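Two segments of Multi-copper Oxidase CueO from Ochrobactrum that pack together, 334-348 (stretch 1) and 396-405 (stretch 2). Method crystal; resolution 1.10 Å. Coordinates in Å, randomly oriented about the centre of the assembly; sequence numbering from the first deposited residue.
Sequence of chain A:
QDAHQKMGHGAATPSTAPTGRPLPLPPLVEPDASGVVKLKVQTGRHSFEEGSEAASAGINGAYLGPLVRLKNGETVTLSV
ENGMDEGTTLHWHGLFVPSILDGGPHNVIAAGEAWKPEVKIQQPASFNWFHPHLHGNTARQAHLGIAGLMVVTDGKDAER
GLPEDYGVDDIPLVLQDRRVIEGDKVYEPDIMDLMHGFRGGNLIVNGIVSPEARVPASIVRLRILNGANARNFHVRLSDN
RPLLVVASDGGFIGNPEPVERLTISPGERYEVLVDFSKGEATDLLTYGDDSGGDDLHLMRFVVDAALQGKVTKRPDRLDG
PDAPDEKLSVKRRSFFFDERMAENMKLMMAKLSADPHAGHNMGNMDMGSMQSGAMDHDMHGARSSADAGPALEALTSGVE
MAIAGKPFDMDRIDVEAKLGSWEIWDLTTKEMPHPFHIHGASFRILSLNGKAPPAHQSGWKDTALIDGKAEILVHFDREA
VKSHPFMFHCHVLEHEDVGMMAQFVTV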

ATOM      1  N   SER A 334      21.655   7.055   6.673  1.00 10.34           N
ATOM      2  CA  SER A 334      21.772   5.817   5.954  1.00 10.61           C
ATOM      3  C   SER A 334      21.120   4.693   6.715  1.00 10.64           C
ATOM      4  O   SER A 334      21.256   4.612   7.944  1.00 10.87           O
ATOM      5  CB  SER A 334      23.265   5.486   5.770  1.00 11.42           C
ATOM      6  OG  SER A 334      23.993   6.498   5.094  1.00 16.47           O
ATOM      7  N   PHE A 335      20.413   3.806   5.986  1.00 10.30           N
ATOM      8  CA  PHE A 335      19.849   2.614   6.541  1.00 10.22           C
ATOM      9  C   PHE A 335      20.092   1.449   5.647  1.00 11.35           C
ATOM     10  O   PHE A 335      19.980   1.563   4.406  1.00 13.14           O
ATOM     11  CB  PHE A 335      18.343   2.773   6.887  1.00 11.34           C
ATOM     12  CG  PHE A 335      18.086   3.856   7.871  1.00 10.13           C
ATOM     13  CD1 PHE A 335      18.286   3.650   9.221  1.00 10.78           C
ATOM     14  CD2 PHE A 335      17.764   5.128   7.476  1.00 10.36           C
ATOM     15  CE1 PHE A 335      18.140   4.704  10.112  1.00 11.24           C
ATOM     16  CE2 PHE A 335      17.624   6.170   8.349  1.00 11.28           C
ATOM     17  CZ  PHE A 335      17.828   5.958   9.691  1.00 11.15           C
ATOM     18  N   PHE A 336      20.374   0.309   6.223  1.00 10.74           N
ATOM     19  CA  PHE A 336      20.622  -0.977   5.565  1.00 11.18           C
ATOM     20  C   PHE A 336      19.551  -1.976   6.020  1.00 10.55           C
ATOM     21  O   PHE A 336      19.326  -2.163   7.235  1.00 11.54           O
ATOM     22  CB  PHE A 336      22.037  -1.471   5.910  1.00 11.90           C
ATOM     23  CG  PHE A 336      22.352  -2.834   5.413  1.00 13.09           C
ATOM     24  CD1 PHE A 336      22.189  -3.167   4.076  1.00 15.66           C
ATOM     25  CD2 PHE A 336      22.789  -3.823   6.282  1.00 14.80           C
ATOM     26  CE1 PHE A 336      22.519  -4.436   3.622  1.00 17.09           C
ATOM     27  CE2 PHE A 336      23.084  -5.109   5.827  1.00 15.01           C
ATOM     28  CZ  PHE A 336      22.980  -5.368   4.495  1.00 16.50           C
ATOM     29  N   PHE A 337      18.868  -2.592   5.049  1.00 11.21           N
ATOM     30  CA  PHE A 337      17.918  -3.652   5.320  1.00 10.97           C
ATOM     31  C   PHE A 337      18.688  -4.938   5.630  1.00 11.58           C
ATOM     32  O   PHE A 337      19.099  -5.687   4.731  1.00 13.05           O
ATOM     33  CB  PHE A 337      16.981  -3.854   4.105  1.00 11.35           C
ATOM     34  CG  PHE A 337      16.052  -2.703   3.838  1.00 11.61           C
ATOM     35  CD1 PHE A 337      16.429  -1.585   3.145  1.00 13.20           C
ATOM     36  CD2 PHE A 337      14.765  -2.715   4.326  1.00 13.71           C
ATOM     37  CE1 PHE A 337      15.505  -0.581   2.877  1.00 15.03           C
ATOM     38  CE2 PHE A 337      13.881  -1.699   4.081  1.00 14.31           C
ATOM     39  CZ  PHE A 337      14.259  -0.618   3.376  1.00 14.63           C
ATOM     40  N   ASP A 338      18.898  -5.156   6.927  1.00 11.43           N
ATOM     41  CA  ASP A 338      19.758  -6.215   7.381  1.00 11.82           C
ATOM     42  C   ASP A 338      18.931  -7.458   7.678  1.00 12.71           C
ATOM     43  O   ASP A 338      18.260  -7.560   8.727  1.00 12.05           O
ATOM     44  CB  ASP A 338      20.528  -5.740   8.620  1.00 14.04           C
ATOM     45  CG  ASP A 338      21.665  -6.667   8.980  1.00 16.77           C
ATOM     46  OD1 ASP A 338      21.774  -7.793   8.473  1.00 15.04           O
ATOM     47  OD2 ASP A 338      22.516  -6.207   9.802  1.00 23.27           O
ATOM     48  N   GLU A 339      19.019  -8.439   6.778  1.00 12.08           N
ATOM     49  CA  GLU A 339      18.305  -9.689   6.894  1.00 12.50           C
ATOM     50  C   GLU A 339      18.974 -10.635   7.910  1.00 12.72           C
ATOM     51  O   GLU A 339      18.381 -11.644   8.248  1.00 14.24           O
ATOM     52  CB  GLU A 339      18.236 -10.399   5.548  1.00 14.82           C
ATOM     53  CG  GLU A 339      17.465  -9.599   4.516  1.00 15.75           C
ATOM     54  CD  GLU A 339      17.587 -10.116   3.055  1.00 15.71           C
ATOM     55  OE1 GLU A 339      17.496 -11.350   2.873  1.00 17.98           O
ATOM     56  OE2 GLU A 339      17.748  -9.240   2.089  1.00 18.46           O
ATOM     57  N   ARG A 340      20.185 -10.330   8.382  1.00 13.69           N
ATOM     58  CA  ARG A 340      20.917 -11.149   9.348  1.00 15.39           C
ATOM     59  C   ARG A 340      20.920 -12.612   8.937  1.00 15.75           C
ATOM     60  O   ARG A 340      20.658 -13.510   9.714  1.00 18.14           O
ATOM     61  CB  ARG A 340      20.363 -10.968  10.780  1.00 16.56           C
ATOM     62  CG  ARG A 340      20.492  -9.514  11.255  1.00 19.02           C
ATOM     63  CD  ARG A 340      20.001  -9.316  12.690  1.00 22.33           C
ATOM     64  NE  ARG A 340      20.790 -10.012  13.688  1.00 27.05           N
ATOM     65  CZ  ARG A 340      20.549 -11.236  14.197  1.00 30.61           C
ATOM     66  NH1 ARG A 340      19.514 -12.015  13.808  1.00 30.46           N
ATOM     67  NH2 ARG A 340      21.378 -11.693  15.135  1.00 35.97           N
ATOM     68  N   MET A 341      21.215 -12.853   7.652  1.00 15.95           N
ATOM     69  CA  MET A 341      21.069 -14.178   7.125  1.00 17.52           C
ATOM     70  C   MET A 341      21.974 -15.173   7.788  1.00 17.17           C
ATOM     71  O   MET A 341      21.539 -16.271   8.027  1.00 21.81           O
ATOM     72  CB  MET A 341      21.279 -14.196   5.613  1.00 19.56           C
ATOM     73  CG  MET A 341      20.870 -15.525   4.992  1.00 25.20           C
ATOM     74  SD  MET A 341      20.753 -15.483   3.195  1.00 33.02           S
ATOM     75  CE  MET A 341      19.366 -14.379   2.961  1.00 32.42           C
ATOM     76  N   ALA A 342      23.223 -14.827   8.059  1.00 17.58           N
ATOM     77  CA  ALA A 342      24.124 -15.795   8.670  1.00 20.75           C
ATOM     78  C   ALA A 342      23.597 -16.244  10.018  1.00 22.98           C
ATOM     79  O   ALA A 342      23.659 -17.452  10.349  1.00 29.58           O
ATOM     80  CB  ALA A 342      25.524 -15.210   8.761  1.00 22.29           C
ATOM     81  N   GLU A 343      23.005 -15.313  10.782  1.00 25.86           N
ATOM     82  CA  GLU A 343      22.515 -15.693  12.117  1.00 25.79           C
ATOM     83  C   GLU A 343      21.202 -16.470  12.002  1.00 22.53           C
ATOM     84  O   GLU A 343      20.983 -17.433  12.707  1.00 26.76           O
ATOM     85  CB  GLU A 343      22.434 -14.418  12.974  1.00 29.21           C
ATOM     86  CG  GLU A 343      23.818 -13.815  13.363  1.00 33.92           C
ATOM     87  CD  GLU A 343      24.805 -14.657  14.289  1.00 36.60           C
ATOM     88  OE1 GLU A 343      24.383 -15.545  15.081  1.00 44.45           O
ATOM     89  OE2 GLU A 343      26.067 -14.415  14.278  1.00 41.08           O
ATOM     90  N   ASN A 344      20.279 -16.036  11.130  1.00 22.73           N
ATOM     91  CA  ASN A 344      19.017 -16.735  10.935  1.00 23.82           C
ATOM     92  C   ASN A 344      19.175 -18.102  10.243  1.00 24.25           C
ATOM     93  O   ASN A 344      18.423 -19.015  10.558  1.00 25.87           O
ATOM     94  CB  ASN A 344      18.046 -15.851  10.160  1.00 21.07           C
ATOM     95  CG  ASN A 344      17.613 -14.630  10.956  1.00 20.24           C
ATOM     96  OD1 ASN A 344      17.407 -14.701  12.186  1.00 21.01           O
ATOM     97  ND2 ASN A 344      17.453 -13.527  10.265  1.00 20.02           N
ATOM     98  N   MET A 345      20.144 -18.290   9.326  1.00 26.78           N
ATOM     99  CA  MET A 345      20.333 -19.631   8.678  1.00 26.54           C
ATOM    100  C   MET A 345      20.879 -20.603   9.684  1.00 26.67           C
ATOM    101  O   MET A 345      20.566 -21.826   9.668  1.00 26.84           O
ATOM    102  CB  MET A 345      21.250 -19.528   7.433  1.00 30.15           C
ATOM    103  CG  MET A 345      20.571 -19.000   6.167  1.00 31.51           C
ATOM    104  SD  MET A 345      19.245 -19.980   5.349  1.00 33.81           S
ATOM    105  CE  MET A 345      20.299 -21.322   4.815  1.00 39.70           C
ATOM    106  N   LYS A 346      21.681 -20.087  10.611  1.00 25.74           N
ATOM    107  CA  LYS A 346      22.183 -20.933  11.684  1.00 28.29           C
ATOM    108  C   LYS A 346      21.018 -21.462  12.522  1.00 25.62           C
ATOM    109  O   LYS A 346      21.007 -22.621  12.865  1.00 26.69           O
ATOM    110  CB  LYS A 346      23.117 -20.131  12.560  1.00 31.46           C
ATOM    111  CG  LYS A 346      23.708 -20.955  13.650  1.00 32.27           C
ATOM    112  CD  LYS A 346      24.817 -20.207  14.326  1.00 33.49           C
ATOM    113  CE  LYS A 346      25.299 -21.034  15.523  1.00 33.84           C
ATOM    114  NZ  LYS A 346      26.400 -20.392  16.231  1.00 31.16           N
ATOM    115  N   LEU A 347      20.034 -20.626  12.762  1.00 24.70           N
ATOM    116  CA  LEU A 347      18.833 -21.015  13.479  1.00 23.71           C
ATOM    117  C   LEU A 347      18.104 -22.091  12.734  1.00 26.23           C
ATOM    118  O   LEU A 347      17.728 -23.082  13.316  1.00 30.18           O
ATOM    119  CB  LEU A 347      17.953 -19.766  13.665  1.00 27.64           C
ATOM    120  CG  LEU A 347      16.632 -19.887  14.368  1.00 29.13           C
ATOM    121  CD1 LEU A 347      16.815 -20.329  15.824  1.00 36.43           C
ATOM    122  CD2 LEU A 347      15.963 -18.522  14.250  1.00 31.71           C
ATOM    123  N   MET A 348      17.942 -21.916  11.427  1.00 27.70           N
ATOM    124  CA  MET A 348      17.184 -22.871  10.608  1.00 27.53           C
ATOM    125  C   MET A 348      17.833 -24.266  10.683  1.00 27.53           C
ATOM    126  O   MET A 348      17.111 -25.321  10.720  1.00 28.96           O
ATOM    127  CB  MET A 348      17.141 -22.351   9.123  1.00 25.36           C
ATOM    128  CG  MET A 348      16.487 -23.324   8.178  1.00 26.12           C
ATOM    129  SD  MET A 348      16.161 -22.770   6.525  1.00 26.22           S
ATOM    130  CE  MET A 348      17.292 -23.678   5.492  1.00 33.93           C
ATOM    131  N   THR A 396       8.255 -15.422  18.581  1.00 17.52           N
ATOM    132  CA  THR A 396       8.854 -16.534  19.313  1.00 19.05           C
ATOM    133  C   THR A 396       9.760 -17.409  18.435  1.00 17.65           C
ATOM    134  O   THR A 396      10.332 -18.392  18.925  1.00 20.45           O
ATOM    135  CB  THR A 396       7.790 -17.419  19.933  1.00 21.31           C
ATOM    136  OG1 THR A 396       6.947 -17.932  18.904  1.00 25.47           O
ATOM    137  CG2 THR A 396       6.970 -16.663  20.964  1.00 26.11           C
ATOM    138  N   SER A 397       9.948 -17.049  17.172  1.00 15.53           N
ATOM    139  CA  SER A 397      10.716 -17.865  16.238  1.00 15.31           C
ATOM    140  C   SER A 397      12.209 -17.845  16.475  1.00 17.09           C
ATOM    141  O   SER A 397      12.914 -18.724  15.958  1.00 19.53           O
ATOM    142  CB  SER A 397      10.424 -17.399  14.807  1.00 16.35           C
ATOM    143  OG  SER A 397      10.946 -16.107  14.577  1.00 14.94           O
ATOM    144  N   GLY A 398      12.705 -16.775  17.083  1.00 15.37           N
ATOM    145  CA  GLY A 398      14.166 -16.530  17.094  1.00 17.69           C
ATOM    146  C   GLY A 398      14.734 -15.797  15.934  1.00 16.20           C
ATOM    147  O   GLY A 398      15.891 -15.371  15.995  1.00 19.67           O
ATOM    148  N   VAL A 399      13.954 -15.627  14.864  1.00 15.23           N
ATOM    149  CA  VAL A 399      14.447 -14.901  13.714  1.00 14.58           C
ATOM    150  C   VAL A 399      14.455 -13.426  14.051  1.00 14.08           C
ATOM    151  O   VAL A 399      13.468 -12.902  14.617  1.00 15.54           O
ATOM    152  CB  VAL A 399      13.494 -15.162  12.500  1.00 14.91           C
ATOM    153  CG1 VAL A 399      13.840 -14.284  11.332  1.00 16.86           C
ATOM    154  CG2 VAL A 399      13.458 -16.640  12.132  1.00 15.91           C
ATOM    155  N   GLU A 400      15.496 -12.709  13.669  1.00 14.78           N
ATOM    156  CA  GLU A 400      15.605 -11.279  13.882  1.00 15.08           C
ATOM    157  C   GLU A 400      16.174 -10.610  12.656  1.00 13.52           C
ATOM    158  O   GLU A 400      17.079 -11.157  12.004  1.00 16.33           O
ATOM    159  CB  GLU A 400      16.452 -10.926  15.116  1.00 17.62           C
ATOM    160  CG  GLU A 400      15.997 -11.530  16.465  1.00 20.46           C
ATOM    161  CD  GLU A 400      16.925 -11.170  17.631  1.00 32.20           C
ATOM    162  OE1 GLU A 400      18.016 -10.622  17.430  1.00 37.11           O
ATOM    163  OE2 GLU A 400      16.615 -11.523  18.766  1.00 36.88           O
ATOM    164  N   MET A 401      15.713  -9.406  12.359  1.00 12.22           N
ATOM    165  CA  MET A 401      16.245  -8.553  11.302  1.00 11.38           C
ATOM    166  C   MET A 401      16.263  -7.131  11.827  1.00 10.89           C
ATOM    167  O   MET A 401      15.730  -6.820  12.927  1.00 11.94           O
ATOM    168  CB  MET A 401      15.369  -8.673  10.044  1.00 11.46           C
ATOM    169  CG  MET A 401      15.390 -10.018   9.456  1.00 12.52           C
ATOM    170  SD  MET A 401      14.438 -10.076   7.916  1.00 12.50           S
ATOM    171  CE  MET A 401      14.528 -11.776   7.572  1.00 14.66           C
ATOM    172  N   ALA A 402      16.806  -6.222  11.062  1.00 10.78           N
ATOM    173  CA  ALA A 402      16.931  -4.828  11.477  1.00 10.64           C
ATOM    174  C   ALA A 402      16.918  -3.915  10.284  1.00 10.40           C
ATOM    175  O   ALA A 402      17.365  -4.274   9.176  1.00 13.27           O
ATOM    176  CB  ALA A 402      18.222  -4.578  12.266  1.00 12.46           C
ATOM    177  N   ILE A 403      16.441  -2.695  10.485  1.00  9.81           N
ATOM    178  CA  ILE A 403      16.606  -1.582   9.573  1.00  9.96           C
ATOM    179  C   ILE A 403      17.516  -0.470  10.117  1.00 10.48           C
ATOM    180  O   ILE A 403      18.205   0.220   9.361  1.00 11.06           O
ATOM    181  CB  ILE A 403      15.244  -1.003   9.058  1.00 10.35           C
ATOM    182  CG1 ILE A 403      15.411  -0.119   7.816  1.00 12.03           C
ATOM    183  CG2 ILE A 403      14.463  -0.289  10.133  1.00  9.89           C
ATOM    184  CD1 ILE A 403      14.085   0.205   7.150  1.00 14.05           C
ATOM    185  N   ALA A 404      17.497  -0.286  11.442  1.00 10.65           N
ATOM    186  CA  ALA A 404      18.288   0.747  12.108  1.00 11.40           C
ATOM    187  C   ALA A 404      19.372   0.182  12.999  1.00 13.00           C
ATOM    188  O   ALA A 404      19.541   0.596  14.174  1.00 15.98           O
ATOM    189  CB  ALA A 404      17.401   1.714  12.852  1.00 13.13           C
ATOM    190  N   GLY A 405      20.078  -0.827  12.511  1.00 13.63           N
ATOM    191  CA  GLY A 405      21.255  -1.356  13.270  1.00 13.48           C
ATOM    192  C   GLY A 405      20.919  -2.516  14.139  1.00 13.63           C
ATOM    193  O   GLY A 405      21.448  -3.610  13.998  1.00 17.75           O
TER
HETATM  194  O   HOH W   1      21.049   0.473   9.099  1.00 12.07           O
HETATM  195  O   HOH W   2      20.069  -2.321  10.002  1.00 13.28           O
HETATM  196  O   HOH W   3      18.301 -14.932  14.666  1.00 37.31           O

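Contact between segments 334-348 and 396-405 of the multi-copper oxidase CueO, burying 669 Å² in total. A single antiparallel bridge pairs the backbones: Asp-338 N donates to Ala-402 O (2.9 Å), and Ala-402 N returns a bond to Asp-338 O (3.1 Å). The Asp-338 side chain, chi1 t, turns back on its own segment, where OD1 accepts from Arg-340 N (3.0 Å). Toward the strand, direct pairing gives way to water: water 1 accepts from Phe-336 N (3.0 Å) and donates to Ile-403 O (2.9 Å), while water 2 links Phe-336 O to Gly-405 N (2.9 Å each). Ile-403, t at both chi angles, is extended and reaches the Phe-337 ring. Its CG1 sits over one face of Phe-337, whose CE2 is 3.6 Å from Ile-403 CD1, and also lies 4.2 Å from Phe-335 CB. With chi1 m, the Phe-335 ring instead presents its edge to the backbone, CD1 lying 3.4 Å from Ile-403 O.

At the helix start, Glu-400 O receives two donors, Asn-344 ND2 (3.0 Å) and Arg-340 NH1 (3.1 Å). Arg-340, chi1 m and chi2 t, bends at chi3 p, and its guanidinium meets this carbonyl with a nearly straight N-H...O angle of 164°. Glu-400 OE1 lies over the guanidinium face, 4.2 Å from Arg-340 NH1, so that pairing is of charge alone. Asn-344, chi1 m, uses both ends of its amide on one residue: besides the ND2 bond, its OD1 accepts from Glu-400 N (3.1 Å), the match a backbone edge offers. Water 3 donates to Asn-344 OD1 (2.6 Å) and Gly-398 O (2.8 Å).

One helical turn on, Leu-347 (chi1 t, chi2 p) sets CD2 3.8 Å from Val-399 CG2 and 3.4 Å from Gly-398 C; an ideal CB on Gly-398 would sit a tight 3.2 Å from Leu-347 CD2.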